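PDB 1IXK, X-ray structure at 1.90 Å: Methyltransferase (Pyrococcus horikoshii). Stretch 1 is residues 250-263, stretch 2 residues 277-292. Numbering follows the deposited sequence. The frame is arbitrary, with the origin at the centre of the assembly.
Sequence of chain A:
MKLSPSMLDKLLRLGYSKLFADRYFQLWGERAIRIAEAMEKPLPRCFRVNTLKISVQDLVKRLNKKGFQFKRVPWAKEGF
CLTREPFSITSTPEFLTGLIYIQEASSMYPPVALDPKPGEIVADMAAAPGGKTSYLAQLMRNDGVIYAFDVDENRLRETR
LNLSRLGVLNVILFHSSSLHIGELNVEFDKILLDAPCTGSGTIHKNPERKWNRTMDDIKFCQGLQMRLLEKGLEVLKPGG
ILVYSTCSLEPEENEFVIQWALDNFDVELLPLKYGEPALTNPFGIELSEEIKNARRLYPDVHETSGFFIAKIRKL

Stretch 1 250-263: EPEENEFVIQWALD
Stretch 2 277-292: PALTNPFGIELSEEIK

A helix lies against an irregular chain segment here, and two polar side chains of the helix bind the backbone of that segment. Stretch 1 is helical from Glu-255 to Asp-263 and onward, near phi/psi -63/-41. Stretch 2 is mostly loop, with a turn in which Leu-287 N bonds to Thr-280 O at 2.8 Å, and it passes into a 3-10 segment at Glu-289. The register is set by CA-CA distances of 6.9 Å for Pro-251 to Pro-282, 6.8 Å for Glu-255 to Leu-279 and 6.8 Å for Gln-259 to Leu-287. Together the stretches bury 670 Å².

Glu-255 is the most covered residue, with 94 Å² beneath stretch 2. Its CA-CB bond points toward the loop, and chi1 -71° (m), chi2 87° (p) and chi3 -5° fold the chain so that Glu-255 OE2 accepts a hydrogen bond from Leu-279 N at 2.9 Å, nearly straight at 164°. The carboxylate thus satisfies the Leu-279 amide, and both its oxygens also have partners elsewhere in the structure. Its aliphatic part works as well: Glu-255 CB lies 3.5 Å from Leu-287 CD1, and Glu-255 CG 3.9 Å from Ile-291 CG2. The rule is a charged tip on an apolar stem.

One turn later Gln-259, with 72 Å² covered, repeats the strategy using chi1 -179° (t), chi2 66° (p) and chi3 67°. An amide suits this place because it both accepts and donates: Gln-259 OE1 receives Ser-288 N at 2.7 Å and 176°, while Gln-259 NE2 gives to Ser-288 OG at 2.9 Å and to Asp-263 OD1, within its own helix, at 2.9 Å. Ser-288, chi1 -57° (m), offers backbone and hydroxyl together just before the 3-10 segment.

Ile-291, with 65 Å² covered, is the apolar counterpart. In the m,m rotamer (-64°, -64°) Ile-291 CD1 sits 3.5 Å from both Ile-258 CG2 and Leu-262 CD1. Leu-262, chi1 m and chi2 t, also brings Leu-262 CD2 to 3.6 Å from Glu-290 OE1.

Around the start of the helix, proline and phenylalanine rings add apolar packing beside the Glu-255 hydrogen bond. Pro-251 CG packs 3.9 Å from Pro-282 CB and 4.0 Å from Phe-283 CE2. Phe-256 points its CA-CB bond away, but chi1 -77° (m) and chi2 16° bring the ring back: its edge meets Pro-282 CG at 3.7 Å from Phe-256 CE1, and Leu-287 CD1 at 4.4 Å from Phe-256 CD1. Phe-283 takes positive phi (63/21). Gly-284 follows at 83/7, where a CB would jam against the preceding carbonyl O. One cost remains: Leu-279 O is buried without a partner.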

ATOM      1  N   GLU A 250      -1.894   6.867 -11.915  1.00 15.00           N
ATOM      2  CA  GLU A 250      -1.706   6.491 -13.320  1.00 15.76           C
ATOM      3  C   GLU A 250      -2.134   5.077 -13.689  1.00 14.51           C
ATOM      4  O   GLU A 250      -1.679   4.098 -13.091  1.00 13.80           O
ATOM      5  CB  GLU A 250      -0.235   6.661 -13.744  1.00 17.43           C
ATOM      6  CG  GLU A 250       0.461   7.941 -13.290  1.00 18.29           C
ATOM      7  CD  GLU A 250      -0.341   9.196 -13.568  1.00 20.00           C
ATOM      8  OE1 GLU A 250      -0.972   9.291 -14.643  1.00 17.65           O
ATOM      9  OE2 GLU A 250      -0.332  10.098 -12.708  1.00 20.98           O
ATOM     10  N   PRO A 251      -3.008   4.949 -14.697  1.00 13.82           N
ATOM     11  CA  PRO A 251      -3.458   3.619 -15.116  1.00 14.12           C
ATOM     12  C   PRO A 251      -2.281   2.761 -15.586  1.00 13.56           C
ATOM     13  O   PRO A 251      -2.301   1.544 -15.434  1.00 12.59           O
ATOM     14  CB  PRO A 251      -4.433   3.924 -16.250  1.00 14.18           C
ATOM     15  CG  PRO A 251      -5.009   5.252 -15.854  1.00 15.97           C
ATOM     16  CD  PRO A 251      -3.780   6.006 -15.375  1.00 14.53           C
ATOM     17  N   GLU A 252      -1.253   3.398 -16.151  1.00 13.23           N
ATOM     18  CA  GLU A 252      -0.090   2.661 -16.642  1.00 13.32           C
ATOM     19  C   GLU A 252       0.636   1.875 -15.553  1.00 13.65           C
ATOM     20  O   GLU A 252       1.239   0.837 -15.832  1.00 12.20           O
ATOM     21  CB  GLU A 252       0.910   3.604 -17.340  1.00 15.70           C
ATOM     22  CG  GLU A 252       0.444   4.143 -18.698  1.00 12.02           C
ATOM     23  CD  GLU A 252      -0.394   5.401 -18.593  1.00 19.05           C
ATOM     24  OE1 GLU A 252      -0.834   5.746 -17.468  1.00 16.76           O
ATOM     25  OE2 GLU A 252      -0.619   6.046 -19.646  1.00 15.76           O
ATOM     26  N   GLU A 253       0.591   2.372 -14.320  1.00 12.62           N
ATOM     27  CA  GLU A 253       1.255   1.700 -13.207  1.00 13.50           C
ATOM     28  C   GLU A 253       0.279   0.827 -12.429  1.00 12.68           C
ATOM     29  O   GLU A 253       0.685   0.075 -11.537  1.00 11.89           O
ATOM     30  CB  GLU A 253       1.851   2.730 -12.236  1.00 16.51           C
ATOM     31  CG  GLU A 253       2.857   3.689 -12.838  1.00 20.32           C
ATOM     32  CD  GLU A 253       3.263   4.771 -11.853  1.00 23.07           C
ATOM     33  OE1 GLU A 253       3.968   4.458 -10.871  1.00 23.59           O
ATOM     34  OE2 GLU A 253       2.859   5.933 -12.054  1.00 24.71           O
ATOM     35  N   ASN A 254      -1.005   0.931 -12.765  1.00 12.77           N
ATOM     36  CA  ASN A 254      -2.041   0.179 -12.063  1.00 10.30           C
ATOM     37  C   ASN A 254      -2.810  -0.815 -12.939  1.00 10.01           C
ATOM     38  O   ASN A 254      -2.377  -1.958 -13.135  1.00  9.95           O
ATOM     39  CB  ASN A 254      -3.034   1.153 -11.411  1.00 12.19           C
ATOM     40  CG  ASN A 254      -2.379   2.054 -10.371  1.00 14.83           C
ATOM     41  OD1 ASN A 254      -1.395   1.675  -9.739  1.00 15.33           O
ATOM     42  ND2 ASN A 254      -2.942   3.241 -10.174  1.00 16.29           N
ATOM     43  N   GLU A 255      -3.956  -0.376 -13.449  1.00  8.74           N
ATOM     44  CA  GLU A 255      -4.803  -1.213 -14.299  1.00  9.93           C
ATOM     45  C   GLU A 255      -4.074  -1.856 -15.478  1.00 11.34           C
ATOM     46  O   GLU A 255      -4.313  -3.021 -15.803  1.00  9.71           O
ATOM     47  CB  GLU A 255      -5.989  -0.399 -14.825  1.00  9.48           C
ATOM     48  CG  GLU A 255      -7.038  -0.061 -13.762  1.00 14.14           C
ATOM     49  CD  GLU A 255      -6.747   1.216 -12.985  1.00 14.50           C
ATOM     50  OE1 GLU A 255      -5.675   1.824 -13.183  1.00 13.49           O
ATOM     51  OE2 GLU A 255      -7.606   1.608 -12.168  1.00 13.78           O
ATOM     52  N   PHE A 256      -3.201  -1.096 -16.131  1.00 11.90           N
ATOM     53  CA  PHE A 256      -2.447  -1.613 -17.280  1.00 11.55           C
ATOM     54  C   PHE A 256      -1.538  -2.776 -16.883  1.00 11.13           C
ATOM     55  O   PHE A 256      -1.384  -3.746 -17.631  1.00  9.42           O
ATOM     56  CB  PHE A 256      -1.583  -0.510 -17.895  1.00 14.38           C
ATOM     57  CG  PHE A 256      -2.343   0.469 -18.749  1.00 18.89           C
ATOM     58  CD1 PHE A 256      -3.729   0.553 -18.689  1.00 20.48           C
ATOM     59  CD2 PHE A 256      -1.657   1.338 -19.593  1.00 20.61           C
ATOM     60  CE1 PHE A 256      -4.426   1.489 -19.458  1.00 22.59           C
ATOM     61  CE2 PHE A 256      -2.342   2.278 -20.363  1.00 22.37           C
ATOM     62  CZ  PHE A 256      -3.731   2.352 -20.292  1.00 20.82           C
ATOM     63  N   VAL A 257      -0.919  -2.668 -15.714  1.00  9.23           N
ATOM     64  CA  VAL A 257      -0.029  -3.718 -15.240  1.00  9.63           C
ATOM     65  C   VAL A 257      -0.844  -4.951 -14.881  1.00  9.12           C
ATOM     66  O   VAL A 257      -0.446  -6.079 -15.185  1.00  8.92           O
ATOM     67  CB  VAL A 257       0.768  -3.259 -14.003  1.00 10.20           C
ATOM     68  CG1 VAL A 257       1.619  -4.407 -13.472  1.00 11.99           C
ATOM     69  CG2 VAL A 257       1.643  -2.072 -14.365  1.00 10.97           C
ATOM     70  N   ILE A 258      -1.986  -4.734 -14.233  1.00  9.41           N
ATOM     71  CA  ILE A 258      -2.854  -5.844 -13.848  1.00  8.99           C
ATOM     72  C   ILE A 258      -3.436  -6.536 -15.090  1.00  8.00           C
ATOM     73  O   ILE A 258      -3.501  -7.764 -15.140  1.00  9.21           O
ATOM     74  CB  ILE A 258      -3.995  -5.364 -12.917  1.00 10.87           C
ATOM     75  CG1 ILE A 258      -3.391  -4.762 -11.644  1.00  9.76           C
ATOM     76  CG2 ILE A 258      -4.899  -6.533 -12.527  1.00 11.07           C
ATOM     77  CD1 ILE A 258      -2.398  -5.673 -10.966  1.00 11.32           C
ATOM     78  N   GLN A 259      -3.855  -5.757 -16.085  1.00  9.51           N
ATOM     79  CA  GLN A 259      -4.391  -6.356 -17.306  1.00 11.39           C
ATOM     80  C   GLN A 259      -3.295  -7.195 -17.965  1.00 11.92           C
ATOM     81  O   GLN A 259      -3.544  -8.301 -18.457  1.00 12.93           O
ATOM     82  CB  GLN A 259      -4.858  -5.286 -18.292  1.00 12.58           C
ATOM     83  CG  GLN A 259      -5.450  -5.888 -19.566  1.00 12.54           C
ATOM     84  CD  GLN A 259      -6.745  -6.637 -19.303  1.00 16.04           C
ATOM     85  OE1 GLN A 259      -7.751  -6.040 -18.945  1.00 16.76           O
ATOM     86  NE2 GLN A 259      -6.718  -7.950 -19.471  1.00 18.09           N
ATOM     87  N   TRP A 260      -2.080  -6.659 -17.976  1.00 11.29           N
ATOM     88  CA  TRP A 260      -0.958  -7.372 -18.562  1.00 11.90           C
ATOM     89  C   TRP A 260      -0.755  -8.697 -17.832  1.00 11.83           C
ATOM     90  O   TRP A 260      -0.543  -9.731 -18.458  1.00 13.14           O
ATOM     91  CB  TRP A 260       0.321  -6.534 -18.475  1.00 10.60           C
ATOM     92  CG  TRP A 260       1.539  -7.312 -18.859  1.00 12.22           C
ATOM     93  CD1 TRP A 260       1.863  -7.774 -20.106  1.00 12.78           C
ATOM     94  CD2 TRP A 260       2.577  -7.756 -17.984  1.00 11.94           C
ATOM     95  NE1 TRP A 260       3.043  -8.482 -20.060  1.00 12.69           N
ATOM     96  CE2 TRP A 260       3.503  -8.486 -18.769  1.00 13.93           C
ATOM     97  CE3 TRP A 260       2.819  -7.612 -16.611  1.00 14.05           C
ATOM     98  CZ2 TRP A 260       4.651  -9.068 -18.226  1.00 16.89           C
ATOM     99  CZ3 TRP A 260       3.962  -8.191 -16.069  1.00 17.78           C
ATOM    100  CH2 TRP A 260       4.863  -8.911 -16.878  1.00 17.77           C
ATOM    101  N   ALA A 261      -0.832  -8.669 -16.505  1.00 11.31           N
ATOM    102  CA  ALA A 261      -0.649  -9.886 -15.717  1.00 11.47           C
ATOM    103  C   ALA A 261      -1.728 -10.919 -16.037  1.00 10.74           C
ATOM    104  O   ALA A 261      -1.440 -12.109 -16.159  1.00 11.51           O
ATOM    105  CB  ALA A 261      -0.669  -9.557 -14.229  1.00 10.39           C
ATOM    106  N   LEU A 262      -2.970 -10.462 -16.161  1.00 12.71           N
ATOM    107  CA  LEU A 262      -4.077 -11.358 -16.473  1.00 12.84           C
ATOM    108  C   LEU A 262      -3.879 -11.980 -17.857  1.00 13.32           C
ATOM    109  O   LEU A 262      -4.220 -13.141 -18.071  1.00 13.74           O
ATOM    110  CB  LEU A 262      -5.408 -10.596 -16.437  1.00 11.92           C
ATOM    111  CG  LEU A 262      -5.916 -10.089 -15.082  1.00 13.97           C
ATOM    112  CD1 LEU A 262      -7.093  -9.146 -15.303  1.00 12.70           C
ATOM    113  CD2 LEU A 262      -6.325 -11.262 -14.209  1.00 14.49           C
ATOM    114  N   ASP A 263      -3.324 -11.209 -18.787  1.00 12.98           N
ATOM    115  CA  ASP A 263      -3.089 -11.700 -20.154  1.00 15.40           C
ATOM    116  C   ASP A 263      -1.837 -12.555 -20.251  1.00 17.03           C
ATOM    117  O   ASP A 263      -1.756 -13.478 -21.064  1.00 17.08           O
ATOM    118  CB  ASP A 263      -2.892 -10.546 -21.148  1.00 16.93           C
ATOM    119  CG  ASP A 263      -4.090  -9.633 -21.261  1.00 19.55           C
ATOM    120  OD1 ASP A 263      -5.200 -10.036 -20.867  1.00 19.03           O
ATOM    121  OD2 ASP A 263      -3.909  -8.506 -21.774  1.00 18.86           O
ATOM    122  N   PRO A 277     -14.242   1.030  -7.444  1.00 18.47           N
ATOM    123  CA  PRO A 277     -13.816   0.050  -8.447  1.00 18.68           C
ATOM    124  C   PRO A 277     -12.669   0.613  -9.271  1.00 16.84           C
ATOM    125  O   PRO A 277     -12.635   1.815  -9.540  1.00 18.56           O
ATOM    126  CB  PRO A 277     -15.071  -0.147  -9.297  1.00 18.99           C
ATOM    127  CG  PRO A 277     -16.189   0.227  -8.367  1.00 20.76           C
ATOM    128  CD  PRO A 277     -15.647   1.421  -7.656  1.00 20.04           C
ATOM    129  N   ALA A 278     -11.730  -0.243  -9.666  1.00 13.32           N
ATOM    130  CA  ALA A 278     -10.613   0.200 -10.486  1.00 13.47           C
ATOM    131  C   ALA A 278     -11.201   0.611 -11.831  1.00 14.24           C
ATOM    132  O   ALA A 278     -12.350   0.285 -12.134  1.00 12.93           O
ATOM    133  CB  ALA A 278      -9.596  -0.930 -10.671  1.00 13.79           C
ATOM    134  N   LEU A 279     -10.419   1.321 -12.636  1.00 12.66           N
ATOM    135  CA  LEU A 279     -10.881   1.795 -13.937  1.00 13.60           C
ATOM    136  C   LEU A 279     -10.838   0.708 -15.010  1.00 13.28           C
ATOM    137  O   LEU A 279      -9.811   0.059 -15.189  1.00 14.04           O
ATOM    138  CB  LEU A 279     -10.022   2.986 -14.369  1.00 13.68           C
ATOM    139  CG  LEU A 279      -9.959   4.162 -13.390  1.00 15.17           C
ATOM    140  CD1 LEU A 279      -8.878   5.146 -13.831  1.00 15.81           C
ATOM    141  CD2 LEU A 279     -11.312   4.845 -13.315  1.00 16.85           C
ATOM    142  N   THR A 280     -11.949   0.507 -15.723  1.00 14.50           N
ATOM    143  CA  THR A 280     -11.981  -0.511 -16.778  1.00 14.95           C
ATOM    144  C   THR A 280     -12.035   0.085 -18.181  1.00 15.31           C
ATOM    145  O   THR A 280     -12.067  -0.650 -19.170  1.00 14.01           O
ATOM    146  CB  THR A 280     -13.175  -1.482 -16.622  1.00 16.09           C
ATOM    147  OG1 THR A 280     -14.400  -0.751 -16.695  1.00 17.94           O
ATOM    148  CG2 THR A 280     -13.097  -2.218 -15.298  1.00 22.81           C
ATOM    149  N   ASN A 281     -12.069   1.412 -18.270  1.00 13.73           N
ATOM    150  CA  ASN A 281     -12.082   2.082 -19.569  1.00 16.30           C
ATOM    151  C   ASN A 281     -11.230   3.350 -19.506  1.00 14.26           C
ATOM    152  O   ASN A 281     -11.648   4.410 -19.958  1.00 14.79           O
ATOM    153  CB  ASN A 281     -13.511   2.455 -19.982  1.00 17.84           C
ATOM    154  CG  ASN A 281     -13.617   2.800 -21.462  1.00 23.32           C
ATOM    155  OD1 ASN A 281     -14.440   3.622 -21.866  1.00 26.95           O
ATOM    156  ND2 ASN A 281     -12.788   2.157 -22.277  1.00 23.68           N
ATOM    157  N   PRO A 282     -10.017   3.257 -18.940  1.00 13.39           N
ATOM    158  CA  PRO A 282      -9.165   4.448 -18.855  1.00 15.03           C
ATOM    159  C   PRO A 282      -8.741   4.936 -20.235  1.00 13.65           C
ATOM    160  O   PRO A 282      -8.189   4.175 -21.020  1.00 13.39           O
ATOM    161  CB  PRO A 282      -7.982   3.964 -18.025  1.00 13.64           C
ATOM    162  CG  PRO A 282      -7.858   2.524 -18.457  1.00 13.93           C
ATOM    163  CD  PRO A 282      -9.304   2.064 -18.447  1.00 15.65           C
ATOM    164  N   PHE A 283      -9.007   6.206 -20.520  1.00 16.18           N
ATOM    165  CA  PHE A 283      -8.662   6.806 -21.807  1.00 15.72           C
ATOM    166  C   PHE A 283      -9.402   6.128 -22.962  1.00 19.16           C
ATOM    167  O   PHE A 283      -8.971   6.209 -24.116  1.00 20.18           O
ATOM    168  CB  PHE A 283      -7.153   6.714 -22.057  1.00 17.02           C
ATOM    169  CG  PHE A 283      -6.304   7.305 -20.959  1.00 16.08           C
ATOM    170  CD1 PHE A 283      -6.485   8.624 -20.544  1.00 16.30           C
ATOM    171  CD2 PHE A 283      -5.298   6.550 -20.366  1.00 15.33           C
ATOM    172  CE1 PHE A 283      -5.667   9.178 -19.558  1.00 16.39           C
ATOM    173  CE2 PHE A 283      -4.475   7.096 -19.382  1.00 16.75           C
ATOM    174  CZ  PHE A 283      -4.661   8.411 -18.976  1.00 15.35           C
ATOM    175  N   GLY A 284     -10.509   5.460 -22.655  1.00 19.30           N
ATOM    176  CA  GLY A 284     -11.277   4.787 -23.688  1.00 19.77           C
ATOM    177  C   GLY A 284     -10.736   3.413 -24.038  1.00 20.76           C
ATOM    178  O   GLY A 284     -11.194   2.778 -24.988  1.00 19.92           O
ATOM    179  N   ILE A 285      -9.746   2.958 -23.276  1.00 17.43           N
ATOM    180  CA  ILE A 285      -9.143   1.651 -23.498  1.00 18.77           C
ATOM    181  C   ILE A 285      -9.923   0.626 -22.692  1.00 18.50           C
ATOM    182  O   ILE A 285      -9.860   0.628 -21.465  1.00 17.48           O
ATOM    183  CB  ILE A 285      -7.674   1.625 -23.020  1.00 18.83           C
ATOM    184  CG1 ILE A 285      -6.885   2.758 -23.683  1.00 18.25           C
ATOM    185  CG2 ILE A 285      -7.057   0.268 -23.315  1.00 18.38           C
ATOM    186  CD1 ILE A 285      -6.940   2.755 -25.197  1.00 20.62           C
ATOM    187  N   GLU A 286     -10.650  -0.250 -23.378  1.00 18.93           N
ATOM    188  CA  GLU A 286     -11.447  -1.270 -22.703  1.00 20.19           C
ATOM    189  C   GLU A 286     -10.625  -2.391 -22.074  1.00 18.22           C
ATOM    190  O   GLU A 286      -9.951  -3.155 -22.767  1.00 17.51           O
ATOM    191  CB  GLU A 286     -12.477  -1.873 -23.670  1.00 25.57           C
ATOM    192  CG  GLU A 286     -13.846  -1.186 -23.644  1.00 35.17           C
ATOM    193  CD  GLU A 286     -14.011  -0.106 -24.701  1.00 39.70           C
ATOM    194  OE1 GLU A 286     -14.101  -0.453 -25.903  1.00 42.24           O
ATOM    195  OE2 GLU A 286     -14.056   1.089 -24.333  1.00 42.06           O
ATOM    196  N   LEU A 287     -10.700  -2.487 -20.750  1.00 15.00           N
ATOM    197  CA  LEU A 287      -9.984  -3.511 -20.008  1.00 12.12           C
ATOM    198  C   LEU A 287     -10.970  -4.581 -19.558  1.00 12.96           C
ATOM    199  O   LEU A 287     -12.180  -4.395 -19.658  1.00 12.79           O
ATOM    200  CB  LEU A 287      -9.294  -2.894 -18.789  1.00 11.60           C
ATOM    201  CG  LEU A 287      -8.305  -1.769 -19.108  1.00 12.38           C
ATOM    202  CD1 LEU A 287      -7.619  -1.299 -17.820  1.00 12.51           C
ATOM    203  CD2 LEU A 287      -7.271  -2.275 -20.110  1.00 12.14           C
ATOM    204  N   SER A 288     -10.448  -5.695 -19.060  1.00 12.22           N
ATOM    205  CA  SER A 288     -11.293  -6.791 -18.599  1.00 16.62           C
ATOM    206  C   SER A 288     -12.187  -6.343 -17.447  1.00 15.64           C
ATOM    207  O   SER A 288     -11.741  -5.630 -16.548  1.00 14.65           O
ATOM    208  CB  SER A 288     -10.429  -7.963 -18.140  1.00 16.79           C
ATOM    209  OG  SER A 288      -9.568  -8.395 -19.181  1.00 25.78           O
ATOM    210  N   GLU A 289     -13.449  -6.760 -17.481  1.00 14.99           N
ATOM    211  CA  GLU A 289     -14.396  -6.421 -16.426  1.00 14.37           C
ATOM    212  C   GLU A 289     -13.845  -6.939 -15.099  1.00 12.51           C
ATOM    213  O   GLU A 289     -14.132  -6.388 -14.039  1.00 11.76           O
ATOM    214  CB  GLU A 289     -15.760  -7.061 -16.720  1.00 17.00           C
ATOM    215  CG  GLU A 289     -16.816  -6.892 -15.626  1.00 18.83           C
ATOM    216  CD  GLU A 289     -17.373  -5.478 -15.512  1.00 22.70           C
ATOM    217  OE1 GLU A 289     -17.017  -4.611 -16.334  1.00 22.83           O
ATOM    218  OE2 GLU A 289     -18.183  -5.235 -14.591  1.00 25.92           O
ATOM    219  N   GLU A 290     -13.046  -7.997 -15.168  1.00 13.40           N
ATOM    220  CA  GLU A 290     -12.443  -8.599 -13.980  1.00 14.70           C
ATOM    221  C   GLU A 290     -11.624  -7.581 -13.173  1.00 14.64           C
ATOM    222  O   GLU A 290     -11.471  -7.714 -11.955  1.00 13.70           O
ATOM    223  CB  GLU A 290     -11.574  -9.796 -14.401  1.00 17.83           C
ATOM    224  CG  GLU A 290     -10.627 -10.336 -13.340  1.00 22.12           C
ATOM    225  CD  GLU A 290     -10.080 -11.723 -13.686  1.00 25.01           C
ATOM    226  OE1 GLU A 290      -9.770 -11.973 -14.875  1.00 27.14           O
ATOM    227  OE2 GLU A 290      -9.955 -12.562 -12.766  1.00 21.00           O
ATOM    228  N   ILE A 291     -11.121  -6.558 -13.852  1.00 13.47           N
ATOM    229  CA  ILE A 291     -10.331  -5.511 -13.204  1.00 15.70           C
ATOM    230  C   ILE A 291     -11.143  -4.769 -12.139  1.00 14.38           C
ATOM    231  O   ILE A 291     -10.575  -4.152 -11.241  1.00 14.09           O
ATOM    232  CB  ILE A 291      -9.801  -4.496 -14.248  1.00 17.97           C
ATOM    233  CG1 ILE A 291      -8.836  -5.198 -15.205  1.00 21.65           C
ATOM    234  CG2 ILE A 291      -9.077  -3.341 -13.557  1.00 20.55           C
ATOM    235  CD1 ILE A 291      -7.593  -5.722 -14.536  1.00 20.91           C
ATOM    236  N   LYS A 292     -12.472  -4.824 -12.227  1.00 11.74           N
ATOM    237  CA  LYS A 292     -13.288  -4.148 -11.221  1.00 11.59           C
ATOM    238  C   LYS A 292     -13.131  -4.775  -9.834  1.00  8.95           C
ATOM    239  O   LYS A 292     -13.629  -4.234  -8.844  1.00 10.57           O
ATOM    240  CB  LYS A 292     -14.764  -4.118 -11.631  1.00 13.56           C
ATOM    241  CG  LYS A 292     -15.013  -3.186 -12.802  1.00 17.10           C
ATOM    242  CD  LYS A 292     -16.446  -2.705 -12.879  1.00 21.04           C
ATOM    243  CE  LYS A 292     -16.617  -1.722 -14.031  1.00 24.13           C
ATOM    244  NZ  LYS A 292     -17.998  -1.173 -14.084  1.00 27.14           N
TER